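Local coordinates for protein neural cell adhesion molecule 1 (Homo sapiens, PDB 2HAZ) that probably mediates cell adhesion and carries, in its first fibronectin type III repeat, a short helix that is critical for polysialylation of its N-glycans, at residues Pro10-Val15 with Glu93-Ser98; Tyr40-Arg45 with Val81-Leu86; Phe26-Ala31 with Glu61-Gly66; Ser20-Gln25 with Val68-Leu73; Gly33-Leu38 with Asn87-Gly92. One frame throughout, in Å; residues are numbered along the deposited sequence.

Interaction 1: Pro10-Val15 with Glu93-Ser98; sequences PSIDQV and EISAAS. With NA (sodium ion), chain B.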
# COMPACT_ATOMS: atom_id res chain seq x y z
N PRO A 10 -1.65 1.98 -7.86
CA PRO A 10 -2.90 1.84 -7.11
C PRO A 10 -3.29 3.21 -6.57
O PRO A 10 -2.48 4.14 -6.60
CB PRO A 10 -2.51 0.89 -5.96
CG PRO A 10 -1.21 0.30 -6.35
CD PRO A 10 -0.53 1.32 -7.18
N SER A 11 -4.54 3.35 -6.13
CA SER A 11 -5.01 4.58 -5.49
C SER A 11 -5.39 4.26 -4.07
O SER A 11 -6.11 3.30 -3.85
CB SER A 11 -6.25 5.14 -6.20
OG SER A 11 -5.92 5.87 -7.36
N ILE A 12 -4.93 5.06 -3.11
CA ILE A 12 -5.39 4.95 -1.71
C ILE A 12 -6.62 5.84 -1.49
O ILE A 12 -6.58 7.06 -1.67
CB ILE A 12 -4.27 5.26 -0.68
CG1 ILE A 12 -3.10 4.25 -0.80
CG2 ILE A 12 -4.82 5.24 0.75
CD1 ILE A 12 -1.85 4.59 0.04
N ASP A 13 -7.73 5.22 -1.10
CA ASP A 13 -8.97 5.94 -0.83
C ASP A 13 -8.95 6.58 0.56
O ASP A 13 -9.07 7.81 0.68
CB ASP A 13 -10.18 5.02 -1.01
CG ASP A 13 -10.54 4.79 -2.48
OD1 ASP A 13 -9.77 5.22 -3.37
OD2 ASP A 13 -11.60 4.20 -2.76
N GLN A 14 -8.79 5.75 1.58
CA GLN A 14 -8.63 6.21 2.96
C GLN A 14 -7.88 5.18 3.79
O GLN A 14 -7.73 4.02 3.38
CB GLN A 14 -9.99 6.51 3.61
CG GLN A 14 -10.88 5.29 3.78
CD GLN A 14 -12.19 5.63 4.45
OE1 GLN A 14 -13.01 6.36 3.89
NE2 GLN A 14 -12.41 5.10 5.65
N VAL A 15 -7.40 5.62 4.95
CA VAL A 15 -6.76 4.74 5.91
C VAL A 15 -7.51 4.82 7.24
O VAL A 15 -7.74 5.92 7.77
CB VAL A 15 -5.30 5.15 6.13
CG1 VAL A 15 -4.63 4.18 7.10
CG2 VAL A 15 -4.56 5.23 4.78
N GLU A 93 4.26 1.51 -10.67
CA GLU A 93 4.28 2.86 -10.13
C GLU A 93 3.72 2.88 -8.70
O GLU A 93 2.69 2.28 -8.44
CB GLU A 93 3.42 3.78 -11.00
CG GLU A 93 3.88 5.21 -10.96
CD GLU A 93 2.93 6.16 -11.66
OE1 GLU A 93 2.08 5.69 -12.44
OE2 GLU A 93 3.04 7.38 -11.43
N ILE A 94 4.41 3.58 -7.80
CA ILE A 94 3.93 3.77 -6.43
C ILE A 94 2.79 4.77 -6.44
O ILE A 94 2.81 5.76 -7.19
CB ILE A 94 5.05 4.26 -5.48
CG1 ILE A 94 5.52 5.67 -5.85
CG2 ILE A 94 6.22 3.28 -5.49
CD1 ILE A 94 6.75 6.17 -5.07
N SER A 95 1.80 4.51 -5.59
CA SER A 95 0.69 5.43 -5.38
C SER A 95 1.18 6.76 -4.81
O SER A 95 2.30 6.85 -4.31
CB SER A 95 -0.38 4.80 -4.47
OG SER A 95 0.05 4.70 -3.11
N ALA A 96 0.37 7.82 -4.91
CA ALA A 96 0.62 9.02 -4.12
C ALA A 96 0.56 8.64 -2.64
O ALA A 96 -0.24 7.79 -2.25
CB ALA A 96 -0.39 10.12 -4.44
N ALA A 97 1.43 9.24 -1.82
CA ALA A 97 1.41 8.92 -0.38
C ALA A 97 0.14 9.44 0.32
O ALA A 97 -0.36 10.52 -0.02
CB ALA A 97 2.65 9.43 0.29
N SER A 98 -0.37 8.66 1.26
CA SER A 98 -1.49 9.09 2.10
C SER A 98 -1.03 9.16 3.54
O SER A 98 -0.37 8.25 4.03
CB SER A 98 -2.64 8.09 2.00
OG SER A 98 -3.75 8.50 2.81
NA NA B . -11.53 4.42 -5.14
O HOH W 1 -2.17 7.38 -6.49
O HOH W 2 -3.19 7.14 -3.59
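At one border of the beta sandwich, where the outermost strands of its two sheets approach, Pro10, just before strand 11-17, and Ile12 within it meet Ser95 and Ser98 of strand 90-101. The two segments run nearly parallel, 15° apart, yet no hydrogen bond passes directly between them. Ser95 pushes its CB to 3.1 Å from Pro10 O, while its OG, set between its own backbone N and carbonyl carbon (chi1 72°), donates to Ala96 O at 3.2 Å and also bonds with Leu83 N. Two waters replace the missing strand pairing: one accepts from Ala96 N at 3.0 Å and donates to Pro10 O, the other accepts from Ile12 N at 2.8 Å and donates weakly to Ala96 O. At this edge of the fibronectin type III sandwich Ile12 lays CG2 3.8 Å from Ser98 CB and brings CD1 3.7 Å from Ser95 OG. On the other side of strand 11-17, Asp13 and Gln14 both face Gln25 in a classic beta bulge. There the Asp13 carboxylate grips a sodium ion through OD1 at 2.6 Å and OD2 at 2.4 Å, and Asp27 shares the ion.

Interaction 2: Tyr40-Arg45 with Val81-Leu86; sequences YKAEWR and VRLAAL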
# COMPACT_ATOMS: atom_id res chain seq x y z
N TYR A 40 0.78 -7.04 -3.79
CA TYR A 40 0.94 -5.63 -3.47
C TYR A 40 2.06 -5.41 -2.47
O TYR A 40 2.31 -6.25 -1.60
CB TYR A 40 -0.36 -5.00 -2.97
CG TYR A 40 -1.40 -4.85 -4.06
CD1 TYR A 40 -1.46 -3.71 -4.85
CD2 TYR A 40 -2.33 -5.87 -4.29
CE1 TYR A 40 -2.42 -3.59 -5.87
CE2 TYR A 40 -3.29 -5.75 -5.30
CZ TYR A 40 -3.33 -4.61 -6.07
OH TYR A 40 -4.28 -4.51 -7.05
N LYS A 41 2.72 -4.28 -2.58
CA LYS A 41 3.69 -3.88 -1.58
C LYS A 41 3.21 -2.60 -0.91
O LYS A 41 2.95 -1.60 -1.59
CB LYS A 41 5.07 -3.68 -2.21
CG LYS A 41 6.20 -3.44 -1.21
CD LYS A 41 7.46 -3.08 -1.97
CE LYS A 41 8.69 -3.07 -1.12
NZ LYS A 41 9.86 -2.65 -1.99
N ALA A 42 3.06 -2.64 0.41
CA ALA A 42 2.86 -1.43 1.19
C ALA A 42 4.18 -0.99 1.80
O ALA A 42 4.90 -1.80 2.37
CB ALA A 42 1.84 -1.65 2.30
N GLU A 43 4.48 0.30 1.66
CA GLU A 43 5.59 0.95 2.34
C GLU A 43 5.04 2.06 3.24
O GLU A 43 4.20 2.87 2.80
CB GLU A 43 6.56 1.53 1.32
CG GLU A 43 7.06 0.52 0.29
CD GLU A 43 8.00 1.14 -0.71
OE1 GLU A 43 7.53 1.65 -1.75
OE2 GLU A 43 9.23 1.12 -0.44
N TRP A 44 5.52 2.13 4.48
CA TRP A 44 5.08 3.20 5.40
C TRP A 44 6.25 3.75 6.19
O TRP A 44 7.25 3.05 6.40
CB TRP A 44 3.95 2.73 6.34
CG TRP A 44 4.32 1.60 7.26
CD1 TRP A 44 4.79 1.70 8.55
CD2 TRP A 44 4.27 0.20 6.96
NE1 TRP A 44 4.99 0.43 9.07
CE2 TRP A 44 4.67 -0.50 8.12
CE3 TRP A 44 3.86 -0.53 5.84
CZ2 TRP A 44 4.75 -1.90 8.17
CZ3 TRP A 44 3.92 -1.94 5.89
CH2 TRP A 44 4.35 -2.60 7.05
N ARG A 45 6.13 4.99 6.62
CA ARG A 45 7.12 5.57 7.52
C ARG A 45 6.51 6.68 8.38
O ARG A 45 5.61 7.41 7.92
CB ARG A 45 8.33 6.10 6.75
CG ARG A 45 8.02 7.13 5.72
CD ARG A 45 9.20 8.04 5.38
NE ARG A 45 8.66 9.14 4.58
CZ ARG A 45 8.48 10.39 5.01
NH1 ARG A 45 8.85 10.75 6.24
NH2 ARG A 45 7.94 11.30 4.20
N VAL A 81 1.90 6.43 4.05
CA VAL A 81 1.83 5.11 3.41
C VAL A 81 1.61 5.26 1.89
O VAL A 81 0.98 6.21 1.42
CB VAL A 81 0.75 4.20 4.06
CG1 VAL A 81 -0.65 4.74 3.88
CG2 VAL A 81 0.85 2.76 3.55
N ARG A 82 2.22 4.34 1.15
CA ARG A 82 2.02 4.23 -0.29
C ARG A 82 1.99 2.74 -0.67
O ARG A 82 2.44 1.89 0.10
CB ARG A 82 3.15 4.99 -1.02
CG ARG A 82 4.54 4.42 -0.79
CD ARG A 82 5.63 5.47 -1.03
NE ARG A 82 6.89 4.80 -1.34
CZ ARG A 82 8.02 5.40 -1.71
NH1 ARG A 82 8.10 6.71 -1.85
NH2 ARG A 82 9.09 4.65 -1.95
N LEU A 83 1.42 2.46 -1.85
CA LEU A 83 1.21 1.12 -2.37
C LEU A 83 1.71 1.01 -3.79
O LEU A 83 1.54 1.94 -4.57
CB LEU A 83 -0.28 0.79 -2.43
CG LEU A 83 -1.09 0.40 -1.21
CD1 LEU A 83 -2.47 0.04 -1.74
CD2 LEU A 83 -0.48 -0.80 -0.48
N ALA A 84 2.26 -0.15 -4.10
CA ALA A 84 2.64 -0.53 -5.47
C ALA A 84 2.17 -1.95 -5.74
O ALA A 84 2.11 -2.78 -4.83
CB ALA A 84 4.14 -0.44 -5.63
N ALA A 85 1.78 -2.19 -7.00
CA ALA A 85 1.43 -3.51 -7.50
C ALA A 85 2.64 -4.16 -8.14
O ALA A 85 3.43 -3.50 -8.83
CB ALA A 85 0.31 -3.42 -8.54
N LEU A 86 2.76 -5.45 -7.90
CA LEU A 86 3.78 -6.27 -8.54
C LEU A 86 3.13 -7.14 -9.61
O LEU A 86 2.15 -7.84 -9.31
CB LEU A 86 4.45 -7.18 -7.50
CG LEU A 86 5.61 -8.08 -7.96
CD1 LEU A 86 6.91 -7.28 -8.09
CD2 LEU A 86 5.78 -9.18 -6.96
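Lys41 and Glu43 on one strand and Ala84 and Arg82 on the other form the hydrogen-bonded pairs of an antiparallel ladder inside the four-stranded sheet of the fibronectin type III sandwich. The backbone bonds are short and fairly straight: Lys41 N to Ala84 O is 2.8 Å, and Arg82 N to Glu43 O is 3.0 Å. CA-H groups add to them, with Leu83 CA 3.3 Å from Lys41 O.

Apolar contacts lie on the face of Tyr40, Ala42 and Trp44, which turns to the other sheet. Ala42 CB touches Leu83 CD2 at 3.7 Å, and Tyr40 sets ring atom CE1 3.8 Å from Ala85 CB.

The charged pair lies on the other face, with Lys41 and Ala84. A salt bridge joins Arg82 NE to Glu43 OE1 at 3.2 Å (N-H...O angle 157°), with a weak second bond from NH2. OE1 lies at the guanidinium edge, near its plane, while NE stands above the carboxylate plane, the two planes being 60° apart. Trp52 gives the same guanidinium a cation-pi partner. A leucine in place of Arg82 would probably leave the Glu43 carboxylate without its cationic mate and the Trp52 ring without its cation. Two N-H groups of one cation, the second only weakly, converge on a single oxygen, which is likely to favour the charged form of Glu43.

Interaction 3: Phe26-Ala31 with Glu61-Gly66; sequences FDEPEA and EASMEG. With NA (sodium ion), chain B.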
# COMPACT_ATOMS: atom_id res chain seq x y z
N PHE A 26 -7.86 0.84 -0.80
CA PHE A 26 -7.21 1.17 -2.06
C PHE A 26 -7.99 0.66 -3.29
O PHE A 26 -8.80 -0.27 -3.17
CB PHE A 26 -5.78 0.60 -2.08
CG PHE A 26 -5.72 -0.88 -2.38
CD1 PHE A 26 -5.45 -1.34 -3.68
CD2 PHE A 26 -5.93 -1.82 -1.38
CE1 PHE A 26 -5.39 -2.71 -3.95
CE2 PHE A 26 -5.87 -3.17 -1.65
CZ PHE A 26 -5.61 -3.62 -2.94
N ASP A 27 -7.70 1.27 -4.44
CA ASP A 27 -8.18 0.84 -5.76
C ASP A 27 -7.08 0.13 -6.51
O ASP A 27 -5.93 0.58 -6.48
CB ASP A 27 -8.52 2.03 -6.65
CG ASP A 27 -9.56 2.90 -6.08
OD1 ASP A 27 -10.50 2.37 -5.46
OD2 ASP A 27 -9.45 4.14 -6.27
N GLU A 28 -7.43 -0.94 -7.20
CA GLU A 28 -6.52 -1.60 -8.14
C GLU A 28 -6.00 -0.62 -9.20
O GLU A 28 -6.68 0.37 -9.51
CB GLU A 28 -7.24 -2.76 -8.84
CG GLU A 28 -7.63 -3.91 -7.92
CD GLU A 28 -8.97 -3.68 -7.22
OE1 GLU A 28 -9.57 -2.59 -7.36
OE2 GLU A 28 -9.45 -4.61 -6.53
N PRO A 29 -4.79 -0.88 -9.75
CA PRO A 29 -4.26 -0.11 -10.88
C PRO A 29 -5.24 -0.04 -12.06
O PRO A 29 -5.98 -1.00 -12.29
CB PRO A 29 -3.02 -0.93 -11.29
CG PRO A 29 -2.56 -1.56 -10.02
CD PRO A 29 -3.83 -1.92 -9.29
N GLU A 30 -5.28 1.08 -12.77
CA GLU A 30 -6.10 1.18 -13.98
C GLU A 30 -5.58 0.19 -15.02
O GLU A 30 -6.35 -0.51 -15.69
CB GLU A 30 -6.10 2.60 -14.55
CG GLU A 30 -6.82 3.62 -13.69
CD GLU A 30 -8.33 3.59 -13.84
OE1 GLU A 30 -9.02 3.34 -12.83
OE2 GLU A 30 -8.83 3.82 -14.97
N ALA A 31 -4.26 0.12 -15.13
CA ALA A 31 -3.61 -0.80 -16.05
C ALA A 31 -2.74 -1.80 -15.30
O ALA A 31 -1.92 -1.43 -14.46
CB ALA A 31 -2.77 -0.04 -17.07
N GLU A 61 -6.62 -11.59 -2.09
CA GLU A 61 -7.33 -11.16 -0.88
C GLU A 61 -7.42 -9.64 -0.76
O GLU A 61 -8.42 -9.11 -0.27
CB GLU A 61 -6.71 -11.75 0.38
CG GLU A 61 -7.02 -13.21 0.57
CD GLU A 61 -6.07 -14.10 -0.17
OE1 GLU A 61 -5.19 -13.58 -0.91
OE2 GLU A 61 -6.16 -15.34 -0.03
N ALA A 62 -6.38 -8.95 -1.21
CA ALA A 62 -6.35 -7.50 -1.10
C ALA A 62 -7.42 -6.88 -1.99
O ALA A 62 -8.17 -5.99 -1.58
CB ALA A 62 -4.96 -6.96 -1.44
N SER A 63 -7.51 -7.38 -3.23
CA SER A 63 -8.43 -6.78 -4.18
C SER A 63 -9.88 -7.15 -3.84
O SER A 63 -10.79 -6.38 -4.11
CB SER A 63 -8.06 -7.14 -5.61
OG SER A 63 -8.37 -8.50 -5.87
N MET A 64 -10.07 -8.31 -3.21
CA MET A 64 -11.40 -8.77 -2.80
C MET A 64 -11.91 -8.04 -1.55
O MET A 64 -13.08 -7.63 -1.50
CB MET A 64 -11.39 -10.28 -2.57
N GLU A 65 -11.04 -7.88 -0.55
CA GLU A 65 -11.37 -7.14 0.68
C GLU A 65 -11.35 -5.63 0.42
O GLU A 65 -12.09 -4.87 1.06
CB GLU A 65 -10.40 -7.52 1.81
CG GLU A 65 -11.00 -7.51 3.23
CD GLU A 65 -11.99 -8.65 3.53
OE1 GLU A 65 -11.78 -9.82 3.10
OE2 GLU A 65 -12.98 -8.38 4.23
N GLY A 66 -10.53 -5.19 -0.53
CA GLY A 66 -10.35 -3.77 -0.80
C GLY A 66 -9.33 -3.10 0.12
O GLY A 66 -9.11 -1.89 0.03
NA NA B . -11.53 4.42 -5.14
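Phe26 and Ala62 make the dense half of this contact, in which the short helix 59-65 is seated against the end of strand 22-27 in the fibronectin type III fold. This is the single helix of the domain, consistent with the one reported to be critical for N-glycan polysialylation. With chi1 at 79°, CG of Phe26 stands between the backbone N and the carbonyl carbon, and the ring reaches the helix with its far atoms. CZ lies 3.7 Å from Ala62 CB, and CE2 comes 3.6 Å from Ala62 O. Ala62 O also accepts Gly66 N, at 2.7 Å. Gly66 is the first residue to leave the helical conformation, with a positive phi of 84°, and its own O turns to the strand to accept Phe26 N at 3.1 Å, nearly straight. One carbonyl thus ties the chain leaving the helix to the strand that carries the ring. Tyr40 meets the same ring edge-to-face.

The solvent side is looser in that Glu28 is exposed and makes no directed bond to the helix: bent at chi2, it only brings OE2 close to Ser63 CB, at 3.0 Å. Ser63 OG bonds instead with Ala59 O of its own helix. Between Phe26 and Glu28, Asp27 points away from the helix, holding sodium through OD1 at 2.3 Å and OD2 at 2.4 Å, with Asp13 completing the pair of carboxylates.

Interaction 4: Ser20-Gln25 with Val68-Leu73; sequences STAQVQ and VTIVGL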
# COMPACT_ATOMS: atom_id res chain seq x y z
N SER A 20 -1.99 0.38 16.88
CA SER A 20 -0.73 -0.14 16.37
C SER A 20 -0.89 -0.73 14.95
O SER A 20 0.05 -1.30 14.39
CB SER A 20 -0.19 -1.19 17.34
OG SER A 20 -1.03 -2.34 17.35
N THR A 21 -2.09 -0.60 14.39
CA THR A 21 -2.43 -1.13 13.06
C THR A 21 -3.31 -0.14 12.29
O THR A 21 -3.86 0.80 12.86
CB THR A 21 -3.17 -2.50 13.13
OG1 THR A 21 -4.48 -2.33 13.68
CG2 THR A 21 -2.40 -3.56 13.94
N ALA A 22 -3.44 -0.37 10.98
CA ALA A 22 -4.27 0.48 10.13
C ALA A 22 -4.74 -0.30 8.91
O ALA A 22 -3.99 -1.13 8.36
CB ALA A 22 -3.52 1.72 9.70
N GLN A 23 -5.99 -0.03 8.51
CA GLN A 23 -6.56 -0.61 7.29
C GLN A 23 -6.45 0.38 6.13
O GLN A 23 -7.03 1.47 6.17
CB GLN A 23 -8.03 -1.03 7.51
CG GLN A 23 -8.34 -1.68 8.87
CD GLN A 23 -7.88 -3.10 8.96
OE1 GLN A 23 -8.55 -4.02 8.47
NE2 GLN A 23 -6.74 -3.31 9.60
N VAL A 24 -5.71 -0.01 5.10
CA VAL A 24 -5.46 0.88 3.97
C VAL A 24 -6.47 0.51 2.88
O VAL A 24 -6.39 -0.58 2.31
CB VAL A 24 -3.98 0.82 3.47
CG1 VAL A 24 -3.75 1.74 2.28
CG2 VAL A 24 -2.98 1.17 4.60
N GLN A 25 -7.42 1.40 2.61
CA GLN A 25 -8.38 1.18 1.53
C GLN A 25 -7.84 1.69 0.22
O GLN A 25 -7.47 2.87 0.12
CB GLN A 25 -9.68 1.92 1.80
CG GLN A 25 -10.59 1.26 2.78
CD GLN A 25 -11.95 1.91 2.77
OE1 GLN A 25 -12.47 2.31 1.71
NE2 GLN A 25 -12.54 2.03 3.96
N VAL A 68 -5.39 -3.53 2.59
CA VAL A 68 -4.26 -4.19 3.21
C VAL A 68 -4.09 -3.62 4.63
O VAL A 68 -4.36 -2.43 4.88
CB VAL A 68 -2.96 -4.09 2.37
CG1 VAL A 68 -3.13 -4.80 1.03
CG2 VAL A 68 -2.52 -2.63 2.17
N THR A 69 -3.65 -4.48 5.55
CA THR A 69 -3.48 -4.10 6.94
C THR A 69 -2.02 -3.95 7.27
O THR A 69 -1.25 -4.91 7.19
CB THR A 69 -4.06 -5.15 7.93
OG1 THR A 69 -5.42 -5.42 7.61
CG2 THR A 69 -3.97 -4.61 9.37
N ILE A 70 -1.66 -2.75 7.69
CA ILE A 70 -0.31 -2.51 8.14
C ILE A 70 -0.25 -2.66 9.65
O ILE A 70 -1.24 -2.38 10.38
CB ILE A 70 0.26 -1.16 7.61
CG1 ILE A 70 -0.57 0.03 8.09
CG2 ILE A 70 0.36 -1.16 6.06
CD1 ILE A 70 -0.17 1.38 7.46
N VAL A 71 0.89 -3.13 10.12
CA VAL A 71 1.08 -3.55 11.52
C VAL A 71 2.33 -2.94 12.14
O VAL A 71 3.11 -2.25 11.47
CB VAL A 71 1.22 -5.11 11.63
CG1 VAL A 71 -0.05 -5.82 11.21
CG2 VAL A 71 2.42 -5.60 10.82
N GLY A 72 2.52 -3.19 13.43
CA GLY A 72 3.72 -2.78 14.14
C GLY A 72 3.93 -1.29 14.23
O GLY A 72 5.08 -0.81 14.33
N LEU A 73 2.82 -0.55 14.24
CA LEU A 73 2.85 0.90 14.33
C LEU A 73 2.88 1.31 15.80
O LEU A 73 2.52 0.54 16.70
CB LEU A 73 1.64 1.53 13.64
CG LEU A 73 1.34 1.11 12.19
CD1 LEU A 73 -0.01 1.65 11.78
CD2 LEU A 73 2.45 1.61 11.26
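Ile70 CG1 sits between its own backbone N and carbonyl carbon (chi1 60°), which brings it 3.8 Å from Ala22 CB, and an extended chi2 carries CD1 on to 4.0 Å from Val24 CG2. These side chains fill the inner face of the antiparallel pairing between strands 22-27 and 67-70, in the three-stranded sheet of the fibronectin type III sandwich. Val68 joins them, its CG2 packed on Val24 CB. Phe100 and Trp44 of the facing sheet meet Ile70 from across the core.

The backbone ladder has two hydrogen-bonded pairs. Ala22 and Ile70 exchange N-H and C=O, with Ile70 N 2.9 Å from Ala22 O, and Val24 and Val68 do the same, Val24 N lying 2.8 Å from Val68 O. Between them Gln23 and Thr69 form the non-hydrogen-bonded pair on the outer face. Gln23 is bent at chi2 (-76°), and its side chain runs beside that of Thr69, pointing the same way, with NE2 3.2 Å from Thr69 OG1.

Beyond Ile70 the regular pairing gives way to a turn through Gly72, whose phi is positive. Leu73 swings back to the core face, where CD1 approaches Ala22 CB at 4.1 Å. Its N donates to Ser20 O at 2.9 Å, the donor tilted 32° from the carbonyl plane, and Leu73 CB closes on the same oxygen at 3.3 Å.

Interaction 5: Gly33-Leu38 with Asn87-Gly92; sequences GGVPIL and NGKGLG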
# COMPACT_ATOMS: atom_id res chain seq x y z
N GLY A 33 -0.59 -3.23 -16.84
CA GLY A 33 0.64 -3.15 -17.65
C GLY A 33 0.63 -4.12 -18.82
O GLY A 33 1.39 -3.95 -19.79
N GLY A 34 -0.22 -5.14 -18.73
CA GLY A 34 -0.36 -6.11 -19.81
C GLY A 34 -0.37 -7.54 -19.31
O GLY A 34 -0.90 -8.43 -19.99
N VAL A 35 0.20 -7.74 -18.12
CA VAL A 35 0.16 -9.03 -17.40
C VAL A 35 -0.36 -8.80 -15.98
O VAL A 35 -0.18 -7.70 -15.44
CB VAL A 35 1.56 -9.74 -17.37
CG1 VAL A 35 1.95 -10.24 -18.76
CG2 VAL A 35 2.63 -8.83 -16.78
N PRO A 36 -1.01 -9.82 -15.37
CA PRO A 36 -1.78 -9.77 -14.11
C PRO A 36 -1.02 -9.36 -12.83
O PRO A 36 0.11 -9.78 -12.62
CB PRO A 36 -2.26 -11.22 -13.93
CG PRO A 36 -1.29 -12.04 -14.75
CD PRO A 36 -1.04 -11.18 -15.95
N ILE A 37 -1.69 -8.60 -11.97
CA ILE A 37 -1.14 -8.28 -10.64
C ILE A 37 -0.97 -9.52 -9.76
O ILE A 37 -1.89 -10.32 -9.59
CB ILE A 37 -2.02 -7.24 -9.88
CG1 ILE A 37 -2.39 -6.07 -10.79
CG2 ILE A 37 -1.34 -6.80 -8.58
CD1 ILE A 37 -1.25 -5.40 -11.50
N LEU A 38 0.22 -9.66 -9.18
CA LEU A 38 0.59 -10.83 -8.39
C LEU A 38 0.58 -10.59 -6.88
O LEU A 38 0.18 -11.45 -6.09
CB LEU A 38 1.98 -11.31 -8.79
CG LEU A 38 2.35 -11.69 -10.23
CD1 LEU A 38 3.80 -12.11 -10.28
CD2 LEU A 38 1.45 -12.79 -10.71
N ASN A 87 3.66 -7.09 -10.83
CA ASN A 87 3.35 -8.16 -11.81
C ASN A 87 4.60 -8.94 -12.23
O ASN A 87 5.67 -8.77 -11.63
CB ASN A 87 2.52 -7.67 -13.02
CG ASN A 87 3.28 -6.76 -13.97
OD1 ASN A 87 4.50 -6.52 -13.84
ND2 ASN A 87 2.54 -6.21 -14.93
N GLY A 88 4.44 -9.80 -13.24
CA GLY A 88 5.53 -10.62 -13.77
C GLY A 88 6.76 -9.84 -14.24
O GLY A 88 7.85 -10.41 -14.26
N LYS A 89 6.58 -8.57 -14.58
CA LYS A 89 7.65 -7.69 -15.06
C LYS A 89 8.41 -7.04 -13.90
O LYS A 89 9.55 -6.64 -14.05
CB LYS A 89 7.11 -6.59 -16.00
CG LYS A 89 6.22 -7.08 -17.18
CD LYS A 89 6.87 -8.17 -18.00
CE LYS A 89 7.91 -7.59 -18.93
NZ LYS A 89 8.53 -8.65 -19.80
N GLY A 90 7.76 -6.94 -12.74
CA GLY A 90 8.37 -6.33 -11.55
C GLY A 90 7.39 -5.38 -10.88
O GLY A 90 6.17 -5.47 -11.10
N LEU A 91 7.92 -4.47 -10.06
CA LEU A 91 7.11 -3.49 -9.34
C LEU A 91 6.67 -2.27 -10.18
O LEU A 91 7.49 -1.61 -10.83
CB LEU A 91 7.85 -3.03 -8.07
CG LEU A 91 6.99 -2.68 -6.85
CD1 LEU A 91 6.20 -3.88 -6.35
CD2 LEU A 91 7.89 -2.13 -5.75
N GLY A 92 5.38 -1.99 -10.14
CA GLY A 92 4.81 -0.83 -10.83
C GLY A 92 4.91 0.50 -10.10
O GLY A 92 5.56 0.62 -9.05
O HOH W 3 2.08 -10.99 -14.14
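Asn87 ND2 is shared by two carbonyls: it donates to Val35 O at 3.1 Å, across the contact, and to Asp5 O of the N-terminal segment. The bond to Val35 meets the oxygen from above its carbonyl plane, by 41°. With CG between the backbone N and the carbonyl carbon (chi1 70°), Asn87 holds that atom 3.6 Å from Val35 CG2, and the two side chains cross at about a right angle. The other amide end turns back on its own chain, OD1 accepting Lys89 N at 3.0 Å. Pro36 O approaches Asn87 CB at 3.2 Å, and a water joins that oxygen to Gly88 N with two bonds of 2.8 Å. An alanine in place of Asn87 would probably leave Val35 O and Asp5 O without this donor and Lys89 N without its acceptor, freeing the loop to shift against the turn. Asn87 and Gly90 also bond N to O in both directions. Beside the loop that follows strand 22-27, the arrangement is typical of a tight hairpin between strands 78-87 and 90-101: a type I beta turn from Asn87 to Gly90, with an Asx turn at its first residue.

Interactions 3 and 4 belong to the three-stranded sheet, interaction 2 to the facing one, and interaction 1 bridges their edges. The sodium ion ties interactions 1 and 3, whose centres are 11 Å apart, through one aspartate from each; Ser11 O also meets Asp27 N at 2.6 Å. Interaction 1 joins interaction 2 by Ser95 N to Leu83 O, 2.8 Å. The core links interactions 2 and 4, with Trp44 CE3 3.6 Å from Ile70 CG2, and interactions 2 and 3, with Leu83 CD1 against Phe26 CB. Interaction 5, about 24 Å from interaction 4 between centres, adjoins interaction 2 through the probable bond Leu38 N to Leu86 O, 2.7 Å.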